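Rhamnosidase B (Bacillus sp., PDB 2OKX) hydrolyses terminal alpha-L-rhamnose residues from rhamnosides as a glycoside hydrolase of family 78. Local coordinates at residues Tyr588-Asn602 with Tyr640-Ile653. Residues are numbered along the deposited sequence; the frame is centred on the assembly and turned at random. Where two conformers were deposited one is given.
Sequences YYVFGETEIVERCLN and YAAHTGNEAFAARI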
loop_
_atom_site.group_PDB
_atom_site.type_symbol
_atom_site.label_atom_id
_atom_site.label_comp_id
_atom_site.label_asym_id
_atom_site.label_seq_id
_atom_site.Cartn_x
_atom_site.Cartn_y
_atom_site.Cartn_z
ATOM N N TYR A 588 -14.043 -10.033 9.500
ATOM C CA TYR A 588 -15.031 -10.492 10.480
ATOM C C TYR A 588 -15.132 -12.013 10.484
ATOM O O TYR A 588 -15.285 -12.639 11.536
ATOM C CB TYR A 588 -16.422 -9.902 10.170
ATOM C CG TYR A 588 -16.540 -8.400 10.335
ATOM C CD1 TYR A 588 -17.424 -7.667 9.544
ATOM C CD2 TYR A 588 -15.774 -7.712 11.275
ATOM C CE1 TYR A 588 -17.540 -6.290 9.674
ATOM C CE2 TYR A 588 -15.885 -6.325 11.420
ATOM C CZ TYR A 588 -16.767 -5.622 10.610
ATOM O OH TYR A 588 -16.856 -4.251 10.705
ATOM N N TYR A 589 -15.056 -12.615 9.303
ATOM C CA TYR A 589 -15.171 -14.063 9.225
ATOM C C TYR A 589 -13.889 -14.853 9.460
ATOM O O TYR A 589 -13.943 -15.955 10.002
ATOM C CB TYR A 589 -15.794 -14.473 7.886
ATOM C CG TYR A 589 -17.312 -14.431 7.898
ATOM C CD1 TYR A 589 -17.993 -13.220 7.988
ATOM C CD2 TYR A 589 -18.063 -15.608 7.858
ATOM C CE1 TYR A 589 -19.391 -13.177 8.042
ATOM C CE2 TYR A 589 -19.462 -15.577 7.908
ATOM C CZ TYR A 589 -20.115 -14.359 8.001
ATOM O OH TYR A 589 -21.490 -14.318 8.049
ATOM N N VAL A 590 -12.741 -14.303 9.079
ATOM C CA VAL A 590 -11.494 -15.045 9.261
ATOM C C VAL A 590 -10.685 -14.704 10.513
ATOM O O VAL A 590 -9.946 -15.554 11.013
ATOM C CB VAL A 590 -10.578 -14.907 8.022
ATOM C CG1 VAL A 590 -11.367 -15.245 6.760
ATOM C CG2 VAL A 590 -9.995 -13.515 7.944
ATOM N N PHE A 591 -10.823 -13.479 11.022
ATOM C CA PHE A 591 -10.085 -13.067 12.219
ATOM C C PHE A 591 -10.970 -12.578 13.368
ATOM O O PHE A 591 -10.739 -12.936 14.523
ATOM C CB PHE A 591 -9.069 -11.976 11.869
ATOM C CG PHE A 591 -8.033 -12.411 10.877
ATOM C CD1 PHE A 591 -7.289 -13.563 11.092
ATOM C CD2 PHE A 591 -7.800 -11.665 9.725
ATOM C CE1 PHE A 591 -6.325 -13.972 10.174
ATOM C CE2 PHE A 591 -6.839 -12.063 8.800
ATOM C CZ PHE A 591 -6.100 -13.219 9.026
ATOM N N GLY A 592 -11.959 -11.749 13.048
ATOM C CA GLY A 592 -12.872 -11.236 14.062
ATOM C C GLY A 592 -12.464 -9.948 14.762
ATOM O O GLY A 592 -13.033 -9.596 15.797
ATOM N N GLU A 593 -11.489 -9.227 14.216
ATOM C CA GLU A 593 -11.059 -7.990 14.853
ATOM C C GLU A 593 -12.022 -6.846 14.558
ATOM O O GLU A 593 -12.621 -6.782 13.481
ATOM C CB GLU A 593 -9.636 -7.631 14.407
ATOM C CG GLU A 593 -8.580 -8.663 14.826
ATOM C CD GLU A 593 -8.622 -8.985 16.317
ATOM O OE1 GLU A 593 -8.502 -8.062 17.144
ATOM O OE2 GLU A 593 -8.777 -10.169 16.669
ATOM N N THR A 594 -12.182 -5.949 15.525
ATOM C CA THR A 594 -13.089 -4.820 15.357
ATOM C C THR A 594 -12.444 -3.452 15.552
ATOM O O THR A 594 -12.827 -2.489 14.892
ATOM C CB THR A 594 -14.286 -4.924 16.328
ATOM O OG1 THR A 594 -13.800 -5.030 17.668
ATOM C CG2 THR A 594 -15.135 -6.147 16.003
ATOM N N GLU A 595 -11.466 -3.359 16.448
ATOM C CA GLU A 595 -10.833 -2.071 16.703
ATOM C C GLU A 595 -10.189 -1.450 15.471
ATOM O O GLU A 595 -10.276 -0.243 15.272
ATOM C CB GLU A 595 -9.812 -2.184 17.840
ATOM C CG GLU A 595 -10.450 -2.454 19.199
ATOM C CD GLU A 595 -9.498 -2.223 20.358
ATOM O OE1 GLU A 595 -9.878 -2.525 21.508
ATOM O OE2 GLU A 595 -8.373 -1.731 20.125
ATOM N N ILE A 596 -9.557 -2.269 14.636
ATOM C CA ILE A 596 -8.931 -1.746 13.433
ATOM C C ILE A 596 -9.998 -1.171 12.499
ATOM O O ILE A 596 -9.778 -0.165 11.834
ATOM C CB ILE A 596 -8.120 -2.847 12.698
ATOM C CG1 ILE A 596 -7.486 -2.272 11.430
ATOM C CG2 ILE A 596 -9.021 -4.032 12.369
ATOM C CD1 ILE A 596 -6.599 -3.261 10.672
ATOM N N VAL A 597 -11.164 -1.803 12.457
ATOM C CA VAL A 597 -12.231 -1.321 11.596
ATOM C C VAL A 597 -12.713 0.057 12.053
ATOM O O VAL A 597 -12.800 0.982 11.246
ATOM C CB VAL A 597 -13.429 -2.297 11.575
ATOM C CG1 VAL A 597 -14.516 -1.753 10.672
ATOM C CG2 VAL A 597 -12.972 -3.679 11.095
ATOM N N GLU A 598 -13.018 0.204 13.339
ATOM C CA GLU A 598 -13.484 1.499 13.821
ATOM C C GLU A 598 -12.417 2.573 13.630
ATOM O O GLU A 598 -12.729 3.704 13.252
ATOM C CB GLU A 598 -13.892 1.440 15.296
ATOM C CG GLU A 598 -14.438 2.784 15.774
ATOM C CD GLU A 598 -15.027 2.754 17.165
ATOM O OE1 GLU A 598 -15.280 3.849 17.707
ATOM O OE2 GLU A 598 -15.244 1.652 17.714
ATOM N N ARG A 599 -11.161 2.223 13.889
ATOM C CA ARG A 599 -10.068 3.178 13.717
ATOM C C ARG A 599 -10.079 3.721 12.294
ATOM O O ARG A 599 -9.955 4.921 12.080
ATOM C CB ARG A 599 -8.712 2.519 14.004
ATOM C CG ARG A 599 -7.518 3.345 13.522
ATOM C CD ARG A 599 -6.177 2.734 13.909
ATOM N NE ARG A 599 -5.102 3.261 13.069
ATOM C CZ ARG A 599 -4.674 4.520 13.086
ATOM N NH1 ARG A 599 -5.222 5.401 13.917
ATOM N NH2 ARG A 599 -3.719 4.904 12.244
ATOM N N CYS A 600 -10.238 2.832 11.320
ATOM C CA CYS A 600 -10.259 3.246 9.924
ATOM C C CYS A 600 -11.468 4.110 9.594
ATOM O O CYS A 600 -11.339 5.130 8.915
ATOM C CB CYS A 600 -10.226 2.020 9.008
ATOM S SG CYS A 600 -8.634 1.149 9.054
ATOM N N LEU A 601 -12.641 3.700 10.068
ATOM C CA LEU A 601 -13.859 4.456 9.809
ATOM C C LEU A 601 -13.765 5.863 10.406
ATOM O O LEU A 601 -14.250 6.826 9.814
ATOM C CB LEU A 601 -15.072 3.723 10.389
ATOM C CG LEU A 601 -15.350 2.319 9.839
ATOM C CD1 LEU A 601 -16.563 1.730 10.540
ATOM C CD2 LEU A 601 -15.580 2.377 8.339
ATOM N N ASN A 602 -13.135 5.973 11.572
ATOM C CA ASN A 602 -12.984 7.260 12.249
ATOM C C ASN A 602 -11.987 8.200 11.569
ATOM O O ASN A 602 -12.068 9.415 11.736
ATOM C CB ASN A 602 -12.557 7.047 13.709
ATOM C CG ASN A 602 -13.696 6.556 14.593
ATOM O OD1 ASN A 602 -13.465 6.012 15.674
ATOM N ND2 ASN A 602 -14.928 6.757 14.142
ATOM N N TYR A 640 -20.409 -2.099 10.260
ATOM C CA TYR A 640 -19.664 -2.169 11.509
ATOM C C TYR A 640 -20.613 -1.991 12.690
ATOM O O TYR A 640 -20.517 -2.699 13.692
ATOM C CB TYR A 640 -18.592 -1.076 11.563
ATOM C CG TYR A 640 -17.914 -0.978 12.909
ATOM C CD1 TYR A 640 -16.885 -1.851 13.266
ATOM C CD2 TYR A 640 -18.327 -0.029 13.846
ATOM C CE1 TYR A 640 -16.286 -1.781 14.524
ATOM C CE2 TYR A 640 -17.738 0.049 15.106
ATOM C CZ TYR A 640 -16.719 -0.826 15.438
ATOM O OH TYR A 640 -16.131 -0.732 16.677
ATOM N N ALA A 641 -21.519 -1.026 12.571
ATOM C CA ALA A 641 -22.486 -0.756 13.628
ATOM C C ALA A 641 -23.383 -1.969 13.860
ATOM O O ALA A 641 -23.711 -2.300 15.003
ATOM C CB ALA A 641 -23.333 0.462 13.261
ATOM N N ALA A 642 -23.778 -2.633 12.778
ATOM C CA ALA A 642 -24.637 -3.810 12.883
ATOM C C ALA A 642 -23.873 -5.023 13.415
ATOM O O ALA A 642 -24.414 -5.828 14.177
ATOM C CB ALA A 642 -25.251 -4.133 11.524
ATOM N N HIS A 643 -22.611 -5.141 13.014
ATOM C CA HIS A 643 -21.766 -6.253 13.436
ATOM C C HIS A 643 -21.540 -6.237 14.940
ATOM O O HIS A 643 -21.715 -7.251 15.622
ATOM C CB HIS A 643 -20.408 -6.173 12.729
ATOM C CG HIS A 643 -19.451 -7.251 13.132
ATOM N ND1 HIS A 643 -19.587 -8.560 12.721
ATOM C CD2 HIS A 643 -18.347 -7.216 13.916
ATOM C CE1 HIS A 643 -18.606 -9.283 13.233
ATOM N NE2 HIS A 643 -17.840 -8.492 13.962
ATOM N N THR A 644 -21.150 -5.073 15.448
ATOM C CA THR A 644 -20.858 -4.907 16.861
ATOM C C THR A 644 -22.062 -4.542 17.715
ATOM O O THR A 644 -22.065 -4.792 18.918
ATOM C CB THR A 644 -19.806 -3.803 17.072
ATOM O OG1 THR A 644 -20.344 -2.550 16.629
ATOM C CG2 THR A 644 -18.540 -4.112 16.285
ATOM N N GLY A 645 -23.074 -3.947 17.098
ATOM C CA GLY A 645 -24.243 -3.523 17.843
ATOM C C GLY A 645 -23.842 -2.319 18.678
ATOM O O GLY A 645 -24.463 -2.019 19.695
ATOM N N ASN A 646 -22.793 -1.628 18.232
ATOM C CA ASN A 646 -22.268 -0.461 18.933
ATOM C C ASN A 646 -23.026 0.818 18.569
ATOM O O ASN A 646 -22.622 1.563 17.679
ATOM C CB ASN A 646 -20.775 -0.307 18.616
ATOM C CG ASN A 646 -20.089 0.741 19.481
ATOM O OD1 ASN A 646 -18.861 0.832 19.502
ATOM N ND2 ASN A 646 -20.877 1.535 20.193
ATOM N N GLU A 647 -24.129 1.058 19.271
ATOM C CA GLU A 647 -24.954 2.239 19.036
ATOM C C GLU A 647 -24.206 3.539 19.311
ATOM O O GLU A 647 -24.451 4.549 18.654
ATOM C CB GLU A 647 -26.220 2.176 19.898
ATOM C CG GLU A 647 -27.295 1.250 19.341
ATOM C CD GLU A 647 -28.500 1.124 20.256
ATOM O OE1 GLU A 647 -29.556 0.647 19.789
ATOM O OE2 GLU A 647 -28.391 1.492 21.445
ATOM N N ALA A 648 -23.300 3.510 20.282
ATOM C CA ALA A 648 -22.519 4.691 20.630
ATOM C C ALA A 648 -21.717 5.158 19.423
ATOM O O ALA A 648 -21.629 6.356 19.151
ATOM C CB ALA A 648 -21.589 4.382 21.792
ATOM N N PHE A 649 -21.126 4.212 18.699
ATOM C CA PHE A 649 -20.351 4.567 17.519
ATOM C C PHE A 649 -21.257 5.156 16.446
ATOM O O PHE A 649 -20.893 6.126 15.787
ATOM C CB PHE A 649 -19.608 3.345 16.955
ATOM C CG PHE A 649 -19.157 3.527 15.531
ATOM C CD1 PHE A 649 -19.948 3.081 14.477
ATOM C CD2 PHE A 649 -17.980 4.206 15.243
ATOM C CE1 PHE A 649 -19.574 3.315 13.157
ATOM C CE2 PHE A 649 -17.599 4.446 13.931
ATOM C CZ PHE A 649 -18.400 4.001 12.883
ATOM N N ALA A 650 -22.435 4.565 16.268
ATOM C CA ALA A 650 -23.378 5.048 15.266
ATOM C C ALA A 650 -23.712 6.513 15.521
ATOM O O ALA A 650 -23.790 7.317 14.591
ATOM C CB ALA A 650 -24.651 4.209 15.296
ATOM N N ALA A 651 -23.907 6.851 16.792
ATOM C CA ALA A 651 -24.231 8.217 17.188
ATOM C C ALA A 651 -23.057 9.149 16.902
ATOM O O ALA A 651 -23.246 10.266 16.417
ATOM C CB ALA A 651 -24.586 8.257 18.675
ATOM N N ARG A 652 -21.847 8.685 17.201
ATOM C CA ARG A 652 -20.649 9.485 16.974
ATOM C C ARG A 652 -20.379 9.728 15.497
ATOM O O ARG A 652 -19.935 10.810 15.113
ATOM C CB ARG A 652 -19.412 8.807 17.577
ATOM C CG ARG A 652 -19.385 8.723 19.095
ATOM C CD ARG A 652 -17.980 8.392 19.577
ATOM N NE ARG A 652 -17.517 7.086 19.107
ATOM C CZ ARG A 652 -17.785 5.934 19.715
ATOM N NH1 ARG A 652 -17.326 4.794 19.216
ATOM N NH2 ARG A 652 -18.501 5.923 20.833
ATOM N N ILE A 653 -20.652 8.724 14.668
ATOM C CA ILE A 653 -20.383 8.828 13.238
ATOM C C ILE A 653 -21.515 9.397 12.378
ATOM O O ILE A 653 -21.266 9.871 11.269
ATOM C CB ILE A 653 -19.963 7.440 12.661
ATOM C CG1 ILE A 653 -19.019 7.632 11.475
ATOM C CG2 ILE A 653 -21.191 6.648 12.221
ATOM C CD1 ILE A 653 -17.659 8.157 11.870
HETATM O O HOH W 1 -15.677 -9.724 15.491
HETATM O O HOH W 2 -14.079 -2.165 18.333
HETATM O O HOH W 3 -16.391 7.460 16.712
#
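CG of both His-643 and Tyr-640 lies trans to the backbone N (chi1 178° and 172°), bringing the two rings from helix 627-644 against Tyr-588 and helix 595-603. Tyr-588 and His-643 form a face-to-face stack, centroids 3.8 Å apart and planes nearly parallel. Thr-594 CG2 meets the imidazole edge, and a water joins His-643 NE2 to Gly-592 O. Tyr-588 OH continues to the edge of the Tyr-640 ring, 3.5 Å from Tyr-640 CD1. With Tyr-588 cut back to an alanine, one imidazole face is likely to lose its stacking partner and a gap to open beside Tyr-640. As a knob, Tyr-640 sits among Tyr-588, Val-597, Glu-598 and Leu-601; Leu-601 CD1 lies 3.6 Å from Tyr-640 CB and also touches Phe-649 CZ. The extended Glu-598 passes Phe-649 to form a salt bridge from OE1 to Arg-652 NH1 (2.7 Å), on the syn side but 28° out of the carboxylate plane. Its OE2 lies 2.7 Å from Tyr-640 OH, a weak, unsettled hydrogen bond whose proton has another acceptor within reach. Helices 577-590 and 595-603 are thus joined to 627-644 and 647-665 of the alpha-barrel domain by a buried aromatic stack and, at the more exposed end, by a carboxylate whose charge is probably balanced by Arg-652.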